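PDB 1PSU: acyl-coenzyme A thioesterase PaaI from Escherichia coli, which hydrolyses the thioester bond of phenylacetyl-CoA esters, preferring those hydroxylated on the ring, in the phenylacetate degradation pathway. Local coordinates for residues L22-I27 and V36-T41; V109-I114 and L124-S129. All blocks are in the same frame, centred on the assembly; numbering follows the deposited sequence.

Contact 1: residues L22-I27 and V36-T41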
ATOM      1  N   LEU B  22       7.729  -7.270   8.669  1.00 39.77           N
ATOM      2  CA  LEU B  22       6.636  -6.503   9.265  1.00 39.08           C
ATOM      3  C   LEU B  22       5.993  -7.219  10.459  1.00 37.83           C
ATOM      4  O   LEU B  22       5.080  -6.686  11.090  1.00 38.37           O
ATOM      5  CB  LEU B  22       5.561  -6.224   8.215  1.00 40.99           C
ATOM      6  CG  LEU B  22       5.698  -4.967   7.361  1.00 43.78           C
ATOM      7  CD1 LEU B  22       4.695  -5.020   6.215  1.00 43.78           C
ATOM      8  CD2 LEU B  22       5.461  -3.732   8.222  1.00 42.71           C
ATOM      9  N   GLY B  23       6.468  -8.423  10.761  1.00 35.22           N
ATOM     10  CA  GLY B  23       5.917  -9.170  11.875  1.00 32.84           C
ATOM     11  C   GLY B  23       4.525  -9.701  11.586  1.00 32.41           C
ATOM     12  O   GLY B  23       3.690  -9.799  12.481  1.00 32.02           O
ATOM     13  N   ILE B  24       4.269 -10.052  10.330  1.00 31.02           N
ATOM     14  CA  ILE B  24       2.970 -10.571   9.951  1.00 31.63           C
ATOM     15  C   ILE B  24       2.892 -12.091  10.137  1.00 31.73           C
ATOM     16  O   ILE B  24       3.748 -12.838   9.657  1.00 31.14           O
ATOM     17  CB  ILE B  24       2.628 -10.196   8.477  1.00 29.84           C
ATOM     18  CG1 ILE B  24       2.543  -8.678   8.340  1.00 30.56           C
ATOM     19  CG2 ILE B  24       1.323 -10.832   8.074  1.00 29.28           C
ATOM     20  CD1 ILE B  24       2.309  -8.169   6.934  1.00 30.15           C
ATOM     21  N   ASP B  25       1.861 -12.538  10.844  1.00 31.64           N
ATOM     22  CA  ASP B  25       1.655 -13.960  11.079  1.00 32.15           C
ATOM     23  C   ASP B  25       0.348 -14.451  10.463  1.00 30.24           C
ATOM     24  O   ASP B  25      -0.664 -13.746  10.452  1.00 29.24           O
ATOM     25  CB  ASP B  25       1.647 -14.266  12.580  1.00 34.87           C
ATOM     26  CG  ASP B  25       3.034 -14.243  13.188  1.00 40.36           C
ATOM     27  OD1 ASP B  25       3.892 -15.051  12.750  1.00 43.34           O
ATOM     28  OD2 ASP B  25       3.273 -13.424  14.109  1.00 43.39           O
ATOM     29  N   ILE B  26       0.377 -15.672   9.950  1.00 29.27           N
ATOM     30  CA  ILE B  26      -0.803 -16.273   9.356  1.00 28.64           C
ATOM     31  C   ILE B  26      -1.480 -17.103  10.425  1.00 27.35           C
ATOM     32  O   ILE B  26      -0.856 -18.002  10.988  1.00 27.81           O
ATOM     33  CB  ILE B  26      -0.441 -17.203   8.201  1.00 29.01           C
ATOM     34  CG1 ILE B  26       0.405 -16.452   7.191  1.00 30.32           C
ATOM     35  CG2 ILE B  26      -1.720 -17.728   7.547  1.00 29.22           C
ATOM     36  CD1 ILE B  26       0.982 -17.326   6.117  1.00 33.06           C
ATOM     37  N   ILE B  27      -2.753 -16.820  10.694  1.00 25.14           N
ATOM     38  CA  ILE B  27      -3.474 -17.551  11.723  1.00 24.86           C
ATOM     39  C   ILE B  27      -4.618 -18.410  11.216  1.00 22.84           C
ATOM     40  O   ILE B  27      -5.076 -19.281  11.933  1.00 23.69           O
ATOM     41  CB  ILE B  27      -3.983 -16.592  12.858  1.00 25.19           C
ATOM     42  CG1 ILE B  27      -4.991 -15.582  12.304  1.00 25.45           C
ATOM     43  CG2 ILE B  27      -2.798 -15.846  13.448  1.00 24.02           C
ATOM     44  CD1 ILE B  27      -5.677 -14.779  13.389  1.00 27.89           C
ATOM     45  N   VAL B  36      -4.711 -12.800   8.668  1.00 28.78           N
ATOM     46  CA  VAL B  36      -3.352 -12.444   8.995  1.00 30.38           C
ATOM     47  C   VAL B  36      -3.351 -11.455  10.142  1.00 31.13           C
ATOM     48  O   VAL B  36      -4.321 -10.725  10.324  1.00 30.69           O
ATOM     49  CB  VAL B  36      -2.675 -11.880   7.732  1.00 31.73           C
ATOM     50  CG1 VAL B  36      -1.840 -10.680   8.056  1.00 35.22           C
ATOM     51  CG2 VAL B  36      -1.843 -12.978   7.081  1.00 31.11           C
ATOM     52  N   THR B  37      -2.279 -11.456  10.932  1.00 32.85           N
ATOM     53  CA  THR B  37      -2.164 -10.566  12.091  1.00 34.64           C
ATOM     54  C   THR B  37      -0.831  -9.824  12.134  1.00 34.00           C
ATOM     55  O   THR B  37       0.199 -10.333  11.686  1.00 32.23           O
ATOM     56  CB  THR B  37      -2.299 -11.342  13.420  1.00 36.32           C
ATOM     57  OG1 THR B  37      -3.480 -12.148  13.385  1.00 40.98           O
ATOM     58  CG2 THR B  37      -2.405 -10.371  14.583  1.00 38.07           C
HETATM   59  N   MSE B  38      -0.857  -8.623  12.700  1.00 34.41           N
HETATM   60  CA  MSE B  38       0.334  -7.798  12.821  1.00 36.99           C
HETATM   61  C   MSE B  38       0.181  -6.822  13.990  1.00 35.74           C
HETATM   62  O   MSE B  38      -0.918  -6.350  14.279  1.00 33.72           O
HETATM   63  CB  MSE B  38       0.546  -7.025  11.514  1.00 41.65           C
HETATM   64  CG  MSE B  38       1.727  -6.073  11.501  1.00 49.16           C
HETATM   65 SE   MSE B  38       1.500  -4.683  10.136  1.00 61.18          SE
HETATM   66  CE  MSE B  38       2.463  -5.453   8.677  1.00 56.58           C
ATOM     67  N   THR B  39       1.277  -6.537  14.674  1.00 36.10           N
ATOM     68  CA  THR B  39       1.227  -5.593  15.778  1.00 37.77           C
ATOM     69  C   THR B  39       1.827  -4.275  15.319  1.00 37.91           C
ATOM     70  O   THR B  39       2.885  -4.259  14.699  1.00 39.03           O
ATOM     71  CB  THR B  39       2.008  -6.113  16.992  1.00 38.52           C
ATOM     72  OG1 THR B  39       1.303  -7.222  17.568  1.00 39.43           O
ATOM     73  CG2 THR B  39       2.164  -5.021  18.043  1.00 37.16           C
ATOM     74  N   VAL B  40       1.137  -3.174  15.599  1.00 38.53           N
ATOM     75  CA  VAL B  40       1.638  -1.866  15.208  1.00 39.03           C
ATOM     76  C   VAL B  40       2.798  -1.493  16.118  1.00 42.17           C
ATOM     77  O   VAL B  40       2.661  -1.475  17.343  1.00 41.12           O
ATOM     78  CB  VAL B  40       0.555  -0.783  15.316  1.00 38.11           C
ATOM     79  CG1 VAL B  40       1.126   0.558  14.896  1.00 37.39           C
ATOM     80  CG2 VAL B  40      -0.638  -1.150  14.439  1.00 36.16           C
ATOM     81  N   THR B  41       3.944  -1.214  15.505  1.00 44.90           N
ATOM     82  CA  THR B  41       5.152  -0.845  16.233  1.00 48.13           C
ATOM     83  C   THR B  41       5.472   0.639  16.028  1.00 49.63           C
ATOM     84  O   THR B  41       5.020   1.256  15.057  1.00 50.42           O
ATOM     85  CB  THR B  41       6.347  -1.673  15.746  1.00 47.82           C
ATOM     86  OG1 THR B  41       7.489  -1.372  16.548  1.00 52.62           O
ATOM     87  CG2 THR B  41       6.669  -1.343  14.291  1.00 46.68           C
TER
HETATM   88  O   HOH W   1       4.444  -6.329  13.980  1.00 44.71           O
HETATM   89  O   HOH W   2       1.599 -11.090  13.838  1.00 36.04           O
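The carbonyl oxygen of T37 is gripped by D25 and by a water, with a third, weaker contact beside them. D25 N donates to T37 O at 2.9 Å, lying in the carbonyl plane, and a water within 2.7 Å of T37 O bridges it to the carbonyl of G23. The alpha carbon of I24 adds a CA-H...O contact. In return T37 N gives its hydrogen to D25 O, and this pair of bonds makes D25 and T37 a hydrogen-bonded antiparallel pair. Ahead of D25 the ladder opens: G23, with positive phi that suits glycine, ends helix 17-21 in a Schellman motif, and a second water spans the widening gap, donating to L22 O at 3.0 Å and to T39 O at 2.7 Å.

The two segments belong to the hairpin of strands 25-30 and 33-39, at one margin of the antiparallel hot dog sheet, where strand 33-39 is bonded onward to strand 93-103. On the face carrying I26 and V36, a non-hydrogen-bonded pair, hydrophobic residues turn to the helices: I26 meets W6 and Y13, while V36 and selenomethionine M38 meet L59 of the central helix 53-69.

M38 supplies the long, flexible member of this layer. Its CG stands anti to the backbone N (chi1 178°), and the bend at chi3 (-95°) swings CE in between L22 and I24. There it meets the L22 side chain and CG1 and CD1 of I24, carbons modelled closer than usual van der Waals contact, so the exact spacing is doubtful. D25 and T37 occupy the other face, as suits polar residues nearer solvent; I27 CD1 lies 3.4 Å from T37 OG1, the two side chains meeting at about a right angle.

Contact 2: residues V109-I114 and L124-S129; sequences VYDIEI and LFRGKS
D111 holds CG anti to its carbonyl carbon, while R126 extends to CD and then bends (chi3 -76°), bringing carboxylate and guanidinium side by side, their planes only 13° apart. This side-on, two-pronged salt bridge joins neighbouring strands of the hairpin 107-115 and 121-131 in the hot dog sheet. R126 NE bonds D111 OD1 at 2.7 Å, somewhat out of both planes, and R126 NH2 reaches the syn lone pair of D111 OD2 at 2.7 Å. R101 also forms a salt bridge to D111 OD2, so the one carboxylate is shared by two arginines and probably stays ionised.

The opposite face is apolar and packs on helix 53-69: I112 on F64, F125 on A60. I112 CD1 lies 3.6 Å from F125 CD2, the two side chains running side by side. Y110 sends its ring to A67, and its OH has hydrogen-bonding partners in the side chains of Q103 and Q71. Glycine suits position 127, where a beta carbon would crowd the F125 ring.

Among the backbone bonds one is unusual: I112 N, 2.9 Å from F125 O, approaches from above the carbonyl plane, 41° out of it.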
ATOM      1  N   VAL B 109     -11.996 -11.600  -7.386  1.00 21.58           N
ATOM      2  CA  VAL B 109     -12.227 -10.429  -6.555  1.00 21.24           C
ATOM      3  C   VAL B 109     -12.256 -10.901  -5.109  1.00 16.91           C
ATOM      4  O   VAL B 109     -12.967 -11.843  -4.765  1.00 19.43           O
ATOM      5  CB  VAL B 109     -13.560  -9.715  -6.867  1.00 21.78           C
ATOM      6  CG1 VAL B 109     -13.741  -8.534  -5.908  1.00 20.67           C
ATOM      7  CG2 VAL B 109     -13.567  -9.213  -8.311  1.00 22.72           C
ATOM      8  N   TYR B 110     -11.462 -10.242  -4.274  1.00 20.04           N
ATOM      9  CA  TYR B 110     -11.345 -10.579  -2.854  1.00 20.34           C
ATOM     10  C   TYR B 110     -11.580  -9.344  -1.994  1.00 20.22           C
ATOM     11  O   TYR B 110     -11.098  -8.266  -2.317  1.00 20.71           O
ATOM     12  CB  TYR B 110      -9.933 -11.116  -2.568  1.00 19.36           C
ATOM     13  CG  TYR B 110      -9.630 -12.452  -3.221  1.00 21.32           C
ATOM     14  CD1 TYR B 110      -9.526 -12.570  -4.608  1.00 23.09           C
ATOM     15  CD2 TYR B 110      -9.543 -13.608  -2.452  1.00 21.87           C
ATOM     16  CE1 TYR B 110      -9.359 -13.820  -5.217  1.00 25.39           C
ATOM     17  CE2 TYR B 110      -9.380 -14.867  -3.038  1.00 25.37           C
ATOM     18  CZ  TYR B 110      -9.296 -14.967  -4.424  1.00 25.62           C
ATOM     19  OH  TYR B 110      -9.215 -16.215  -5.005  1.00 26.23           O
ATOM     20  N   ASP B 111     -12.302  -9.524  -0.893  1.00 21.77           N
ATOM     21  CA  ASP B 111     -12.587  -8.440   0.044  1.00 24.02           C
ATOM     22  C   ASP B 111     -11.739  -8.637   1.292  1.00 21.58           C
ATOM     23  O   ASP B 111     -11.671  -9.739   1.818  1.00 20.00           O
ATOM     24  CB  ASP B 111     -14.066  -8.445   0.444  1.00 26.41           C
ATOM     25  CG  ASP B 111     -14.953  -7.752  -0.576  1.00 32.42           C
ATOM     26  OD1 ASP B 111     -14.431  -7.382  -1.644  1.00 33.31           O
ATOM     27  OD2 ASP B 111     -16.167  -7.572  -0.304  1.00 34.63           O
ATOM     28  N   ILE B 112     -11.093  -7.572   1.753  1.00 23.68           N
ATOM     29  CA  ILE B 112     -10.260  -7.648   2.944  1.00 24.77           C
ATOM     30  C   ILE B 112     -10.740  -6.615   3.964  1.00 25.95           C
ATOM     31  O   ILE B 112     -11.130  -5.498   3.609  1.00 25.76           O
ATOM     32  CB  ILE B 112      -8.754  -7.361   2.625  1.00 22.59           C
ATOM     33  CG1 ILE B 112      -8.113  -8.533   1.876  1.00 23.92           C
ATOM     34  CG2 ILE B 112      -7.974  -7.165   3.907  1.00 22.35           C
ATOM     35  CD1 ILE B 112      -8.522  -8.668   0.418  1.00 25.41           C
ATOM     36  N   GLU B 113     -10.730  -6.987   5.235  1.00 26.52           N
ATOM     37  CA  GLU B 113     -11.128  -6.047   6.277  1.00 27.38           C
ATOM     38  C   GLU B 113     -10.103  -6.127   7.401  1.00 26.46           C
ATOM     39  O   GLU B 113      -9.751  -7.212   7.850  1.00 27.60           O
ATOM     40  CB  GLU B 113     -12.530  -6.393   6.784  1.00 29.53           C
ATOM     41  CG  GLU B 113     -12.930  -5.683   8.074  1.00 36.37           C
ATOM     42  CD  GLU B 113     -14.415  -5.793   8.362  1.00 41.34           C
ATOM     43  OE1 GLU B 113     -15.003  -6.871   8.090  1.00 43.88           O
ATOM     44  OE2 GLU B 113     -15.001  -4.809   8.878  1.00 44.37           O
ATOM     45  N   ILE B 114      -9.607  -4.976   7.830  1.00 25.79           N
ATOM     46  CA  ILE B 114      -8.642  -4.930   8.913  1.00 25.70           C
ATOM     47  C   ILE B 114      -9.340  -4.422  10.180  1.00 26.24           C
ATOM     48  O   ILE B 114      -9.978  -3.370  10.157  1.00 23.30           O
ATOM     49  CB  ILE B 114      -7.444  -4.008   8.571  1.00 24.90           C
ATOM     50  CG1 ILE B 114      -6.722  -4.536   7.327  1.00 24.81           C
ATOM     51  CG2 ILE B 114      -6.470  -3.948   9.761  1.00 20.09           C
ATOM     52  CD1 ILE B 114      -5.521  -3.676   6.857  1.00 23.88           C
ATOM     53  N   LEU B 124     -10.890  -1.051   5.032  1.00 22.42           N
ATOM     54  CA  LEU B 124     -11.623  -1.959   4.153  1.00 22.79           C
ATOM     55  C   LEU B 124     -10.856  -1.942   2.844  1.00 23.29           C
ATOM     56  O   LEU B 124     -10.454  -0.887   2.353  1.00 22.90           O
ATOM     57  CB  LEU B 124     -13.060  -1.466   3.942  1.00 25.54           C
ATOM     58  CG  LEU B 124     -13.980  -1.537   5.159  1.00 24.85           C
ATOM     59  CD1 LEU B 124     -15.341  -0.951   4.823  1.00 27.99           C
ATOM     60  CD2 LEU B 124     -14.119  -2.986   5.619  1.00 25.53           C
ATOM     61  N   PHE B 125     -10.676  -3.120   2.274  1.00 22.07           N
ATOM     62  CA  PHE B 125      -9.886  -3.261   1.067  1.00 23.47           C
ATOM     63  C   PHE B 125     -10.617  -4.148   0.072  1.00 21.64           C
ATOM     64  O   PHE B 125     -11.376  -5.020   0.458  1.00 20.30           O
ATOM     65  CB  PHE B 125      -8.572  -3.906   1.499  1.00 26.97           C
ATOM     66  CG  PHE B 125      -7.596  -4.155   0.397  1.00 29.91           C
ATOM     67  CD1 PHE B 125      -6.525  -3.292   0.219  1.00 31.25           C
ATOM     68  CD2 PHE B 125      -7.683  -5.300  -0.398  1.00 32.38           C
ATOM     69  CE1 PHE B 125      -5.550  -3.554  -0.736  1.00 31.67           C
ATOM     70  CE2 PHE B 125      -6.710  -5.576  -1.364  1.00 31.03           C
ATOM     71  CZ  PHE B 125      -5.641  -4.702  -1.526  1.00 31.01           C
ATOM     72  N   ARG B 126     -10.407  -3.902  -1.209  1.00 23.74           N
ATOM     73  CA  ARG B 126     -11.014  -4.732  -2.232  1.00 25.01           C
ATOM     74  C   ARG B 126     -10.003  -4.791  -3.356  1.00 22.72           C
ATOM     75  O   ARG B 126      -9.551  -3.767  -3.850  1.00 24.38           O
ATOM     76  CB  ARG B 126     -12.359  -4.150  -2.688  1.00 26.55           C
ATOM     77  CG  ARG B 126     -12.996  -4.913  -3.836  1.00 29.47           C
ATOM     78  CD  ARG B 126     -14.475  -4.563  -4.003  1.00 33.69           C
ATOM     79  NE  ARG B 126     -15.300  -5.207  -2.973  1.00 36.66           N
ATOM     80  CZ  ARG B 126     -16.627  -5.139  -2.913  1.00 35.21           C
ATOM     81  NH1 ARG B 126     -17.307  -4.450  -3.827  1.00 35.70           N
ATOM     82  NH2 ARG B 126     -17.273  -5.753  -1.932  1.00 36.57           N
ATOM     83  N   GLY B 127      -9.605  -5.997  -3.728  1.00 23.93           N
ATOM     84  CA  GLY B 127      -8.632  -6.112  -4.791  1.00 23.94           C
ATOM     85  C   GLY B 127      -9.021  -7.116  -5.851  1.00 23.37           C
ATOM     86  O   GLY B 127      -9.745  -8.077  -5.585  1.00 23.27           O
ATOM     87  N   LYS B 128      -8.533  -6.889  -7.063  1.00 24.45           N
ATOM     88  CA  LYS B 128      -8.826  -7.786  -8.160  1.00 24.72           C
ATOM     89  C   LYS B 128      -7.541  -8.545  -8.448  1.00 24.12           C
ATOM     90  O   LYS B 128      -6.472  -7.954  -8.526  1.00 23.44           O
ATOM     91  CB  LYS B 128      -9.279  -7.020  -9.409  1.00 24.15           C
ATOM     92  CG  LYS B 128     -10.040  -7.924 -10.398  1.00 34.37           C
ATOM     93  CD  LYS B 128     -10.262  -7.308 -11.777  1.00 39.86           C
ATOM     94  CE  LYS B 128      -9.109  -7.619 -12.745  1.00 43.64           C
ATOM     95  NZ  LYS B 128      -9.345  -7.068 -14.126  1.00 44.38           N
ATOM     96  N   SER B 129      -7.642  -9.861  -8.574  1.00 25.69           N
ATOM     97  CA  SER B 129      -6.463 -10.666  -8.847  1.00 26.13           C
ATOM     98  C   SER B 129      -6.441 -11.126 -10.304  1.00 27.26           C
ATOM     99  O   SER B 129      -7.471 -11.173 -10.965  1.00 25.13           O
ATOM    100  CB  SER B 129      -6.425 -11.874  -7.907  1.00 24.94           C
ATOM    101  OG  SER B 129      -7.564 -12.690  -8.063  1.00 25.74           O
TER

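How the contacts relate
Both contacts are antiparallel hairpin pairings in one six-stranded sheet, on opposite sides of the chain's centre. Contact 1 joins strand 25-30, outermost within this chain, to strand 33-39, while contact 2 joins strands 107-115 and 121-131; between them runs strand 93-103, bonded to a strand of each. Their centres lie about 17 Å apart and their nearest atoms about 7 Å, so the two never touch. What they share is helix 53-69, the sausage of the hot dog: L59 receives V36 and M38 from contact 1, and A60 and F64 receive F125 and I112 from contact 2. No other chain of the assembly touches either, whereas hot dog thioesterases generally build their active sites at subunit interfaces.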